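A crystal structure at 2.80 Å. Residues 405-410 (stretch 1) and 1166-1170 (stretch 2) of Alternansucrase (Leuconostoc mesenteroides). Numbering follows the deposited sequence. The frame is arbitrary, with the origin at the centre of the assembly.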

# COMPACT_ATOMS: atom_id res chain seq x y z
N ASN A 405 4.47 25.82 22.79
CA ASN A 405 4.78 26.04 21.38
C ASN A 405 5.72 25.01 20.77
O ASN A 405 6.31 24.20 21.46
N VAL A 406 5.86 25.09 19.46
CA VAL A 406 6.85 24.34 18.70
C VAL A 406 7.57 25.36 17.82
O VAL A 406 6.94 26.05 17.02
N ASP A 407 8.88 25.45 17.98
CA ASP A 407 9.74 26.42 17.25
C ASP A 407 9.17 27.82 17.18
O ASP A 407 9.34 28.52 16.18
N GLY A 408 8.51 28.22 18.26
CA GLY A 408 7.90 29.54 18.34
C GLY A 408 6.45 29.62 17.91
O GLY A 408 5.72 30.51 18.34
N TYR A 409 6.03 28.71 17.05
CA TYR A 409 4.68 28.74 16.53
C TYR A 409 3.70 28.16 17.55
O TYR A 409 4.13 27.46 18.47
N LEU A 410 2.42 28.47 17.38
CA LEU A 410 1.38 27.99 18.27
C LEU A 410 0.57 26.91 17.59
O LEU A 410 0.52 26.85 16.38
N GLY A 1166 10.96 14.16 19.28
CA GLY A 1166 11.00 15.62 19.35
C GLY A 1166 10.33 16.28 18.16
O GLY A 1166 10.58 15.90 17.00
N LYS A 1167 9.51 17.30 18.44
CA LYS A 1167 8.71 17.98 17.40
C LYS A 1167 9.40 19.20 16.86
O LYS A 1167 10.09 19.88 17.58
N GLU A 1168 9.23 19.44 15.57
CA GLU A 1168 9.69 20.65 14.90
C GLU A 1168 8.60 21.11 13.94
O GLU A 1168 7.68 20.34 13.62
N VAL A 1169 8.69 22.36 13.50
CA VAL A 1169 7.73 22.89 12.55
C VAL A 1169 8.41 22.90 11.19
O VAL A 1169 9.40 23.58 11.01
N VAL A 1170 7.85 22.14 10.26
CA VAL A 1170 8.36 22.05 8.89
C VAL A 1170 7.39 22.77 7.95
O VAL A 1170 6.24 23.03 8.32

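The contact joins a tight turn to a strand some 760 residues later in the chain and buries 273 Å² in all. Stretch 1 folds as a type I' turn from V406 to Y409, closed by backbone hydrogen bonds in both directions: Y409 N to V406 O at 2.8 Å and V406 N to Y409 O at 3.1 Å. G408, at phi/psi 92/-26, lies where a CB would jam against the carbonyl O of D407; its N also donates to OD1 of N405 (2.9 Å), whose side chain (chi1 p) reaches forward to the turn and stays out of reach of the strand.

Three CA-to-CB bonds of the turn point toward the strand. V406, chi1 t, brings CG1 to 3.5 Å from V1169 CG2 and to 3.7 Å from the backbone C of E1168. V1169, also t and pointing in, is the most covered residue: its CG2 lies 3.3 Å from V406 O, and both CG1 and CG2 come to 4.0 Å from CD2 of Y409 (chi1 m); CG1 meets the ring obliquely. D407 supplies the polar link. With chi1 m and chi2 -12°, its OD2 accepts a weak but nearly straight hydrogen bond from V1169 N (3.3 Å, 173°). K1167, extended beyond an m chi1, leads its amine away, and E1168 points away overall.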

# COMPACT_ATOMS: atom_id res chain seq x y z
CB ASN A 405 5.40 27.42 21.23
CG ASN A 405 6.80 27.49 21.79
OD1 ASN A 405 7.79 27.65 21.06
ND2 ASN A 405 6.91 27.40 23.09
CB VAL A 406 6.19 23.27 17.82
CG1 VAL A 406 7.24 22.37 17.15
CG2 VAL A 406 5.20 22.44 18.64
CB ASP A 407 10.09 25.91 15.83
CG ASP A 407 11.03 24.72 15.85
OD1 ASP A 407 11.60 24.42 16.93
OD2 ASP A 407 11.21 24.08 14.79
CB TYR A 409 4.61 27.94 15.26
CG TYR A 409 5.38 28.57 14.15
CD1 TYR A 409 4.80 29.52 13.33
CD2 TYR A 409 6.69 28.24 13.93
CE1 TYR A 409 5.51 30.11 12.31
CE2 TYR A 409 7.42 28.82 12.91
CZ TYR A 409 6.82 29.76 12.10
OH TYR A 409 7.52 30.34 11.07
CB LEU A 410 0.43 29.13 18.66
CG LEU A 410 1.04 30.43 19.17
CD1 LEU A 410 -0.08 31.36 19.56
CD2 LEU A 410 1.97 30.21 20.34
CB LYS A 1167 7.34 18.39 17.93
CG LYS A 1167 6.52 17.27 18.54
CD LYS A 1167 5.10 17.73 18.87
CE LYS A 1167 4.35 16.65 19.62
NZ LYS A 1167 2.90 16.94 19.69
CB GLU A 1168 10.94 20.43 14.07
CG GLU A 1168 12.18 20.02 14.83
CD GLU A 1168 13.35 19.76 13.89
OE1 GLU A 1168 13.40 18.64 13.32
OE2 GLU A 1168 14.20 20.66 13.67
CB VAL A 1169 7.22 24.30 12.93
CG1 VAL A 1169 6.31 24.85 11.85
CG2 VAL A 1169 6.47 24.24 14.25
CB VAL A 1170 8.49 20.57 8.41
CG1 VAL A 1170 9.34 19.76 9.36
CG2 VAL A 1170 7.11 19.91 8.22